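Local structure of Lmo0131 protein (Listeria monocytogenes, 4Q6J) at residues Q25-A30 against Y230-Y235; I174-M179 against V210-E215; S8-D13 against L44-T49. The protein has an EAL-type TIM-barrel fold and may act as a phosphodiesterase specific for cyclic di-GMP, although its function has not been established. All coordinates share one frame; numbering follows the deposited sequence. Where two conformers were deposited one is given.

All three contacts lie in one EAL domain and reach the same mixed, barrel-forming sheet. Contacts 1 and 2 are neighbours, their centres about 8 Å apart, and join consecutive strands of the barrel wall: strands 208-211 and 230-231 run side by side, and Gln232 O probably accepts a hydrogen bond from Val214 N. Along the chain, contact 2 is nested inside the long loop that contact 1 closes. Contact 3 ties the N-terminal helix to the far end of strand 35-45, its centre about 30 Å from the other two; its segments alternate with those of contact 1. Contacts 2 and 3 both touch the second subunit, where Glu215 of one copy meets Ser8 and Thr9 of the other.

Contact 1: residues Q25-A30 against Y230-Y235; sequences QPKVDA and YFQGYY. With EDO (1,2-ethanediol), chain N; EDO (1,2-ethanediol), chain L; EDO (1,2-ethanediol), chain R.
Val28 and Phe231 form an antiparallel hydrogen-bonded pair where strand 20-29 meets strand 230-231, a junction that helps close the curled sheet of the EAL barrel. Val28 N donates to Phe231 O at 2.9 Å and Phe231 N to Val28 O at 2.8 Å; Asp29 and Tyr230 follow as a non-hydrogen-bonded pair. Beyond Phe231 the segments are bridged by a water that lies 2.8 Å from Pro26 O and accepts from Gly233 N. On the face of Val28 and Phe231, the CZ end of the phenyl ring reaches Ala30 CB (3.4 Å), while helix 217-225 packs against the same ring. On the face of Asp29 and Tyr230, the tyrosine ring has Val28 O at its edge and an ethanediol over one face; the ethanediol's O1 accepts a hydrogen bond from Lys27 NZ. Gln232 OE1 lies 3.3 Å from Lys27 CG and accepts from Lys176 NZ, while its NE2 also bonds Glu39, so both ends of this buried amide are satisfied. In Gln25, CG is anti to the backbone N (chi1 -171°) and the chain stays extended beyond it, bringing the amide to Gln232; NE2 donates to a second ethanediol and to Ser237 O. The two glutamine amide planes stand 86° apart. Gln232 NE2 donates to Gln25 OE1 in a nearly straight bond of 2.7 Å, tilted from the acceptor's carbonyl plane.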
loop_
_atom_site.group_PDB
_atom_site.type_symbol
_atom_site.label_atom_id
_atom_site.label_comp_id
_atom_site.label_asym_id
_atom_site.label_seq_id
_atom_site.Cartn_x
_atom_site.Cartn_y
_atom_site.Cartn_z
ATOM N N GLN B 25 -23.694 5.232 16.588
ATOM C CA GLN B 25 -24.509 5.703 15.474
ATOM C C GLN B 25 -25.626 4.680 15.176
ATOM O O GLN B 25 -25.338 3.511 14.919
ATOM C CB GLN B 25 -23.655 5.998 14.235
ATOM C CG GLN B 25 -24.502 6.701 13.174
ATOM C CD GLN B 25 -23.772 7.073 11.885
ATOM O OE1 GLN B 25 -22.911 6.337 11.412
ATOM N NE2 GLN B 25 -24.139 8.218 11.301
ATOM N N PRO B 26 -26.923 5.102 15.241
ATOM C CA PRO B 26 -27.981 4.107 15.031
ATOM C C PRO B 26 -27.933 3.445 13.646
ATOM O O PRO B 26 -27.568 4.066 12.642
ATOM C CB PRO B 26 -29.280 4.922 15.153
ATOM C CG PRO B 26 -28.919 6.145 15.765
ATOM C CD PRO B 26 -27.497 6.437 15.448
ATOM N N LYS B 27 -28.300 2.172 13.623
ATOM C CA LYS B 27 -28.595 1.462 12.399
ATOM C C LYS B 27 -30.085 1.141 12.449
ATOM O O LYS B 27 -30.596 0.687 13.472
ATOM C CB LYS B 27 -27.751 0.189 12.293
ATOM C CG LYS B 27 -26.308 0.501 11.973
ATOM C CD LYS B 27 -25.493 -0.734 12.050
ATOM C CE LYS B 27 -25.549 -1.323 13.443
ATOM N NZ LYS B 27 -24.701 -2.538 13.500
ATOM N N VAL B 28 -30.761 1.378 11.329
ATOM C CA VAL B 28 -32.208 1.315 11.240
ATOM C C VAL B 28 -32.593 0.210 10.263
ATOM O O VAL B 28 -31.980 0.060 9.221
ATOM C CB VAL B 28 -32.751 2.683 10.748
ATOM C CG1 VAL B 28 -34.130 2.584 10.273
ATOM C CG2 VAL B 28 -32.620 3.747 11.847
ATOM N N ASP B 29 -33.615 -0.561 10.592
ATOM C CA ASP B 29 -34.161 -1.527 9.649
ATOM C C ASP B 29 -34.763 -0.809 8.417
ATOM O O ASP B 29 -35.519 0.133 8.577
ATOM C CB ASP B 29 -35.215 -2.380 10.362
ATOM C CG ASP B 29 -35.704 -3.548 9.514
ATOM O OD1 ASP B 29 -36.646 -3.358 8.731
ATOM O OD2 ASP B 29 -35.151 -4.659 9.640
ATOM N N ALA B 30 -34.426 -1.237 7.201
ATOM C CA ALA B 30 -34.899 -0.557 5.983
ATOM C C ALA B 30 -36.424 -0.564 5.798
ATOM O O ALA B 30 -36.999 0.371 5.219
ATOM C CB ALA B 30 -34.205 -1.124 4.738
ATOM N N TYR B 230 -30.390 -2.676 6.176
ATOM C CA TYR B 230 -30.199 -1.715 7.267
ATOM C C TYR B 230 -29.569 -0.456 6.757
ATOM O O TYR B 230 -28.776 -0.499 5.827
ATOM C CB TYR B 230 -29.281 -2.258 8.356
ATOM C CG TYR B 230 -29.703 -3.605 8.894
ATOM C CD1 TYR B 230 -30.829 -3.735 9.688
ATOM C CD2 TYR B 230 -28.965 -4.745 8.620
ATOM C CE1 TYR B 230 -31.221 -4.964 10.177
ATOM C CE2 TYR B 230 -29.338 -5.980 9.117
ATOM C CZ TYR B 230 -30.467 -6.083 9.894
ATOM O OH TYR B 230 -30.831 -7.300 10.384
ATOM N N PHE B 231 -29.905 0.656 7.400
ATOM C CA PHE B 231 -29.374 1.965 7.037
ATOM C C PHE B 231 -28.611 2.605 8.196
ATOM O O PHE B 231 -28.949 2.417 9.362
ATOM C CB PHE B 231 -30.511 2.927 6.666
ATOM C CG PHE B 231 -31.371 2.480 5.500
ATOM C CD1 PHE B 231 -30.804 1.897 4.371
ATOM C CD2 PHE B 231 -32.747 2.654 5.539
ATOM C CE1 PHE B 231 -31.600 1.510 3.305
ATOM C CE2 PHE B 231 -33.529 2.257 4.479
ATOM C CZ PHE B 231 -32.956 1.687 3.374
ATOM N N GLN B 232 -27.629 3.422 7.848
ATOM C CA GLN B 232 -26.904 4.222 8.796
ATOM C C GLN B 232 -26.487 5.526 8.071
ATOM O O GLN B 232 -26.104 5.507 6.923
ATOM C CB GLN B 232 -25.689 3.411 9.255
ATOM C CG GLN B 232 -24.829 4.021 10.275
ATOM C CD GLN B 232 -23.706 3.095 10.645
ATOM O OE1 GLN B 232 -23.757 1.909 10.379
ATOM N NE2 GLN B 232 -22.692 3.631 11.258
ATOM N N GLY B 233 -26.602 6.657 8.735
ATOM C CA GLY B 233 -26.117 7.879 8.143
ATOM C C GLY B 233 -26.800 9.073 8.742
ATOM O O GLY B 233 -27.715 8.923 9.538
ATOM N N TYR B 234 -26.367 10.254 8.322
ATOM C CA TYR B 234 -26.850 11.519 8.863
ATOM C C TYR B 234 -28.384 11.656 8.864
ATOM O O TYR B 234 -28.970 12.277 9.760
ATOM C CB TYR B 234 -26.196 12.704 8.119
ATOM C CG TYR B 234 -26.059 13.919 8.986
ATOM C CD1 TYR B 234 -24.997 14.045 9.875
ATOM C CD2 TYR B 234 -27.012 14.932 8.946
ATOM C CE1 TYR B 234 -24.886 15.156 10.686
ATOM C CE2 TYR B 234 -26.903 16.054 9.757
ATOM C CZ TYR B 234 -25.844 16.159 10.624
ATOM O OH TYR B 234 -25.737 17.282 11.428
ATOM N N TYR B 235 -29.031 11.063 7.870
ATOM C CA TYR B 235 -30.480 11.183 7.694
ATOM C C TYR B 235 -31.248 10.685 8.915
ATOM O O TYR B 235 -32.370 11.139 9.215
ATOM C CB TYR B 235 -30.933 10.426 6.442
ATOM C CG TYR B 235 -32.409 10.579 6.132
ATOM C CD1 TYR B 235 -32.908 11.766 5.616
ATOM C CD2 TYR B 235 -33.305 9.539 6.350
ATOM C CE1 TYR B 235 -34.259 11.917 5.336
ATOM C CE2 TYR B 235 -34.659 9.678 6.083
ATOM C CZ TYR B 235 -35.134 10.875 5.571
ATOM O OH TYR B 235 -36.480 11.049 5.288
HETATM C C1 EDO N . -26.224 -5.147 11.085
HETATM O O1 EDO N . -24.960 -4.589 11.477
HETATM C C2 EDO N . -27.363 -4.546 11.891
HETATM O O2 EDO N . -27.553 -3.172 11.537
HETATM C C1 EDO L . -22.874 10.540 7.106
HETATM O O1 EDO L . -24.165 10.196 6.601
HETATM C C2 EDO L . -22.353 9.493 8.064
HETATM O O2 EDO L . -23.161 9.427 9.236
HETATM C C1 EDO R . -28.288 13.932 12.295
HETATM O O1 EDO R . -27.630 14.393 13.472
HETATM C C2 EDO R . -29.632 14.634 12.252
HETATM O O2 EDO R . -30.416 14.176 11.149
HETATM O O HOH W 1 -27.634 6.589 11.502
#

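Contact 2: residues I174-M179 against V210-E215; sequences IVKTDM and VTEGVE. With EDO (1,2-ethanediol), chain L.
A beta-alpha-beta unit brings strands 174-177 and 208-211 together as parallel neighbours in the barrel, pairing Lys176 with Val210 and Thr177 with Thr211. The segments run on past the C-terminal ends of these strands, the end where TIM barrels, EAL phosphodiesterases included, carry their active sites. Val210 N donates to Val175 O (2.8 Å), Thr177 N to Val210 O, and Glu212 N to Thr177 O. Lys176 lies alongside Val210, pointing the same way; the bend at chi3 (67°) sets Lys176 CE 3.7 Å from Val210 CB. Lys176 NZ makes a salt bridge with Glu212 OE2 at 2.9 Å, coming from above the carboxylate plane, and has long, weak ion pairs with Glu125 and Glu39. On the other face Thr177 OG1 sits 3.3 Å from Thr211 CG2 and hydrogen-bonds a water that also lies against Asp178 O and Glu212 O, bridging the two segments just past the strand ends. Gly213, at a positive phi (79°), has no side chain, and its CA lies 3.7 Å from CB of Met179 (present as selenomethionine). A second water joins their carbonyl oxygens. Helix 189-204 makes the crossover. Strand 151-154 pairs with 174-177, strand 230-231 lies beside 208-211, and helix 217-225 packs on Thr211 and Val214.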
loop_
_atom_site.group_PDB
_atom_site.type_symbol
_atom_site.label_atom_id
_atom_site.label_comp_id
_atom_site.label_asym_id
_atom_site.label_seq_id
_atom_site.Cartn_x
_atom_site.Cartn_y
_atom_site.Cartn_z
ATOM N N ILE B 174 -22.496 -9.700 8.117
ATOM C CA ILE B 174 -22.992 -8.413 7.639
ATOM C C ILE B 174 -21.925 -7.697 6.805
ATOM O O ILE B 174 -20.769 -7.573 7.203
ATOM C CB ILE B 174 -23.434 -7.502 8.815
ATOM C CG1 ILE B 174 -24.652 -8.081 9.535
ATOM C CG2 ILE B 174 -23.712 -6.089 8.350
ATOM C CD1 ILE B 174 -24.432 -8.190 11.010
ATOM N N VAL B 175 -22.334 -7.264 5.622
ATOM C CA VAL B 175 -21.496 -6.451 4.760
ATOM C C VAL B 175 -21.908 -5.000 4.894
ATOM O O VAL B 175 -23.076 -4.671 4.710
ATOM C CB VAL B 175 -21.646 -6.875 3.292
ATOM C CG1 VAL B 175 -21.142 -5.781 2.350
ATOM C CG2 VAL B 175 -20.944 -8.220 3.058
ATOM N N LYS B 176 -20.946 -4.148 5.220
ATOM C CA LYS B 176 -21.176 -2.724 5.332
ATOM C C LYS B 176 -20.519 -2.013 4.152
ATOM O O LYS B 176 -19.415 -2.368 3.711
ATOM C CB LYS B 176 -20.658 -2.210 6.678
ATOM C CG LYS B 176 -21.159 -3.084 7.814
ATOM C CD LYS B 176 -21.085 -2.427 9.174
ATOM C CE LYS B 176 -22.045 -1.254 9.309
ATOM N NZ LYS B 176 -21.570 -0.321 10.360
ATOM N N THR B 177 -21.220 -1.028 3.618
ATOM C CA THR B 177 -20.718 -0.252 2.496
ATOM C C THR B 177 -20.556 1.189 2.903
ATOM O O THR B 177 -21.305 1.690 3.725
ATOM C CB THR B 177 -21.683 -0.341 1.335
ATOM O OG1 THR B 177 -22.962 0.142 1.762
ATOM C CG2 THR B 177 -21.806 -1.792 0.886
ATOM N N ASP B 178 -19.568 1.866 2.353
ATOM C CA ASP B 178 -19.336 3.213 2.820
ATOM C C ASP B 178 -20.055 4.217 1.935
ATOM O O ASP B 178 -20.754 3.847 0.984
ATOM C CB ASP B 178 -17.844 3.506 3.044
ATOM C CG ASP B 178 -17.072 3.661 1.777
ATOM O OD1 ASP B 178 -17.049 4.783 1.237
ATOM O OD2 ASP B 178 -16.450 2.673 1.351
HETATM N N MSE B 179 -19.922 5.491 2.247
HETATM C CA MSE B 179 -20.786 6.510 1.714
HETATM C C MSE B 179 -20.719 6.625 0.204
HETATM O O MSE B 179 -21.740 6.883 -0.410
HETATM C CB MSE B 179 -20.525 7.827 2.433
HETATM C CG MSE B 179 -19.551 8.736 1.722
HETATM SE SE MSE B 179 -20.567 9.988 0.601
HETATM C CE MSE B 179 -19.772 11.498 1.581
ATOM N N VAL B 210 -25.521 -3.527 5.400
ATOM C CA VAL B 210 -25.791 -2.213 5.995
ATOM C C VAL B 210 -25.201 -1.177 5.056
ATOM O O VAL B 210 -24.036 -1.279 4.723
ATOM C CB VAL B 210 -25.095 -1.981 7.375
ATOM C CG1 VAL B 210 -25.372 -0.559 7.849
ATOM C CG2 VAL B 210 -25.539 -2.969 8.424
ATOM N N THR B 211 -25.979 -0.193 4.611
ATOM C CA THR B 211 -25.396 0.883 3.822
ATOM C C THR B 211 -25.214 2.107 4.721
ATOM O O THR B 211 -26.187 2.630 5.224
ATOM C CB THR B 211 -26.274 1.231 2.592
ATOM O OG1 THR B 211 -27.624 1.442 3.005
ATOM C CG2 THR B 211 -26.251 0.116 1.586
ATOM N N GLU B 212 -23.961 2.529 4.937
ATOM C CA GLU B 212 -23.665 3.728 5.705
ATOM C C GLU B 212 -23.643 4.930 4.769
ATOM O O GLU B 212 -23.627 4.780 3.547
ATOM C CB GLU B 212 -22.300 3.635 6.376
ATOM C CG GLU B 212 -22.034 2.334 7.072
ATOM C CD GLU B 212 -20.743 2.386 7.889
ATOM O OE1 GLU B 212 -20.191 3.489 8.083
ATOM O OE2 GLU B 212 -20.264 1.331 8.336
ATOM N N GLY B 213 -23.633 6.120 5.350
ATOM C CA GLY B 213 -23.563 7.332 4.565
ATOM C C GLY B 213 -24.906 7.696 3.974
ATOM O O GLY B 213 -24.965 8.474 3.032
ATOM N N VAL B 214 -25.988 7.149 4.523
ATOM C CA VAL B 214 -27.309 7.507 4.029
ATOM C C VAL B 214 -27.629 8.947 4.443
ATOM O O VAL B 214 -27.616 9.281 5.625
ATOM C CB VAL B 214 -28.419 6.527 4.499
ATOM C CG1 VAL B 214 -29.792 7.009 4.046
ATOM C CG2 VAL B 214 -28.152 5.138 3.940
ATOM N N GLU B 215 -27.910 9.796 3.464
ATOM C CA GLU B 215 -28.094 11.208 3.730
ATOM C C GLU B 215 -29.507 11.725 3.430
ATOM O O GLU B 215 -29.951 12.692 4.046
ATOM C CB GLU B 215 -27.037 12.003 2.968
ATOM C CG GLU B 215 -25.620 11.665 3.404
ATOM C CD GLU B 215 -25.017 12.696 4.336
ATOM O OE1 GLU B 215 -25.356 13.888 4.195
ATOM O OE2 GLU B 215 -24.198 12.325 5.196
HETATM C C1 EDO L . -22.874 10.540 7.106
HETATM O O1 EDO L . -24.165 10.196 6.601
HETATM C C2 EDO L . -22.353 9.493 8.064
HETATM O O2 EDO L . -23.161 9.427 9.236
HETATM O O HOH W 2 -23.242 2.950 1.763
HETATM O O HOH W 3 -24.013 8.670 0.419
#

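Contact 3: residues S8-D13 against L44-T49; sequences STEIWD and LKTATT
Glu10 OE2 is gripped by Thr48 through both its hydroxyl and its backbone amide. Thr48 OG1 donates to Glu10 OE2 at 2.7 Å, on the syn side of the carboxylate and 16° out of its plane. Thr48 N, 2.9 Å from Glu10 OE2, approaches nearly along the C-O axis with a bent N-H (135°). Thr46 OG1 also lies 2.9 Å from Glu10 OE2, but its single proton could go to Thr49 O instead. With CG anti to the backbone N (chi1 169°) and the chain extended beyond it, Glu10 reaches straight out from helix 8-16, crossing the side chain of Thr46 at about a right angle. Ala47 CB comes within 3.4 Å of Glu10 OE2. The two donors of Thr48 would probably favour the anionic carboxylate. Nearer the strand, Ile11 CG2 meets Leu44 CD2 at a looser 4.2 Å, with Leu51 and Asp59 also beside Ile11 and Phe56 beside Leu44. The backbone bond from Thr46 N to Thr49 O (2.9 Å) closes the turn, and Leu44 pairs with Leu51 just outside it. The antiparallel pairing of strands 35-45 and 50-51 makes this a beta-hairpin, whose turn is joined to the N-terminal helix chiefly through Glu10, with Leu44 packing nearby.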
loop_
_atom_site.group_PDB
_atom_site.type_symbol
_atom_site.label_atom_id
_atom_site.label_comp_id
_atom_site.label_asym_id
_atom_site.label_seq_id
_atom_site.Cartn_x
_atom_site.Cartn_y
_atom_site.Cartn_z
ATOM N N SER B 8 -0.074 18.632 19.510
ATOM C CA SER B 8 0.086 17.204 19.699
ATOM C C SER B 8 0.180 16.837 21.188
ATOM O O SER B 8 -0.314 15.801 21.604
ATOM C CB SER B 8 1.338 16.703 18.986
ATOM O OG SER B 8 1.957 17.731 18.252
ATOM N N THR B 9 0.862 17.663 21.977
ATOM C CA THR B 9 0.966 17.419 23.413
ATOM C C THR B 9 -0.358 17.129 24.122
ATOM O O THR B 9 -0.484 16.139 24.819
ATOM C CB THR B 9 1.574 18.631 24.083
ATOM O OG1 THR B 9 2.933 18.810 23.630
ATOM C CG2 THR B 9 1.532 18.460 25.574
ATOM N N GLU B 10 -1.338 18.006 23.936
ATOM C CA GLU B 10 -2.654 17.835 24.537
ATOM C C GLU B 10 -3.297 16.498 24.133
ATOM O O GLU B 10 -3.913 15.814 24.948
ATOM C CB GLU B 10 -3.534 19.003 24.140
ATOM C CG GLU B 10 -4.977 18.814 24.477
ATOM C CD GLU B 10 -5.793 20.071 24.221
ATOM O OE1 GLU B 10 -5.193 21.159 23.999
ATOM O OE2 GLU B 10 -7.043 19.962 24.243
ATOM N N ILE B 11 -3.122 16.124 22.870
ATOM C CA ILE B 11 -3.521 14.793 22.385
ATOM C C ILE B 11 -2.849 13.631 23.133
ATOM O O ILE B 11 -3.534 12.800 23.710
ATOM C CB ILE B 11 -3.318 14.661 20.845
ATOM C CG1 ILE B 11 -4.372 15.507 20.118
ATOM C CG2 ILE B 11 -3.369 13.206 20.401
ATOM C CD1 ILE B 11 -4.227 15.577 18.647
ATOM N N TRP B 12 -1.525 13.634 23.158
ATOM C CA TRP B 12 -0.739 12.569 23.751
ATOM C C TRP B 12 -1.073 12.446 25.230
ATOM O O TRP B 12 -1.109 11.360 25.754
ATOM C CB TRP B 12 0.766 12.802 23.499
ATOM C CG TRP B 12 1.182 12.431 22.111
ATOM C CD1 TRP B 12 0.451 12.570 20.993
ATOM C CD2 TRP B 12 2.430 11.844 21.701
ATOM N NE1 TRP B 12 1.137 12.108 19.911
ATOM C CE2 TRP B 12 2.358 11.652 20.317
ATOM C CE3 TRP B 12 3.591 11.453 22.374
ATOM C CZ2 TRP B 12 3.402 11.106 19.586
ATOM C CZ3 TRP B 12 4.622 10.912 21.641
ATOM C CH2 TRP B 12 4.517 10.733 20.265
ATOM N N ASP B 13 -1.339 13.517 25.968
ATOM C CA ASP B 13 -1.686 13.387 27.376
ATOM C C ASP B 13 -3.072 12.772 27.559
ATOM O O ASP B 13 -3.311 12.062 28.531
ATOM C CB ASP B 13 -1.570 14.712 28.113
ATOM C CG ASP B 13 -1.295 14.521 29.596
ATOM O OD1 ASP B 13 -1.009 13.372 30.009
ATOM O OD2 ASP B 13 -1.350 15.520 30.345
ATOM N N LEU B 44 -11.756 10.431 21.287
ATOM C CA LEU B 44 -10.785 10.787 22.303
ATOM C C LEU B 44 -11.220 12.126 22.851
ATOM O O LEU B 44 -11.375 13.091 22.104
ATOM C CB LEU B 44 -9.373 10.899 21.730
ATOM C CG LEU B 44 -8.264 11.303 22.714
ATOM C CD1 LEU B 44 -7.932 10.176 23.669
ATOM C CD2 LEU B 44 -7.041 11.770 21.964
ATOM N N LYS B 45 -11.444 12.190 24.153
ATOM C CA LYS B 45 -11.813 13.442 24.774
ATOM C C LYS B 45 -10.533 14.058 25.291
ATOM O O LYS B 45 -9.878 13.462 26.141
ATOM C CB LYS B 45 -12.800 13.221 25.929
ATOM C CG LYS B 45 -13.557 14.494 26.261
ATOM C CD LYS B 45 -14.090 14.513 27.669
ATOM C CE LYS B 45 -15.283 15.476 27.840
ATOM N NZ LYS B 45 -14.953 16.916 27.693
ATOM N N THR B 46 -10.178 15.236 24.776
ATOM C CA THR B 46 -9.005 15.978 25.270
ATOM C C THR B 46 -9.437 17.130 26.162
ATOM O O THR B 46 -10.581 17.194 26.600
ATOM C CB THR B 46 -8.176 16.558 24.136
ATOM O OG1 THR B 46 -8.833 17.729 23.638
ATOM C CG2 THR B 46 -7.976 15.517 23.011
ATOM N N ALA B 47 -8.515 18.046 26.423
ATOM C CA ALA B 47 -8.797 19.148 27.321
ATOM C C ALA B 47 -9.814 20.078 26.695
ATOM O O ALA B 47 -10.725 20.556 27.359
ATOM C CB ALA B 47 -7.523 19.902 27.652
ATOM N N THR B 48 -9.661 20.329 25.403
ATOM C CA THR B 48 -10.399 21.406 24.766
ATOM C C THR B 48 -11.427 20.922 23.740
ATOM O O THR B 48 -12.181 21.720 23.190
ATOM C CB THR B 48 -9.427 22.422 24.123
ATOM O OG1 THR B 48 -8.671 21.787 23.091
ATOM C CG2 THR B 48 -8.476 22.984 25.169
ATOM N N THR B 49 -11.475 19.617 23.494
ATOM C CA THR B 49 -12.338 19.103 22.446
ATOM C C THR B 49 -12.502 17.592 22.531
ATOM O O THR B 49 -12.037 16.970 23.485
ATOM C CB THR B 49 -11.806 19.527 21.051
ATOM O OG1 THR B 49 -12.826 19.389 20.058
ATOM C CG2 THR B 49 -10.572 18.718 20.664
#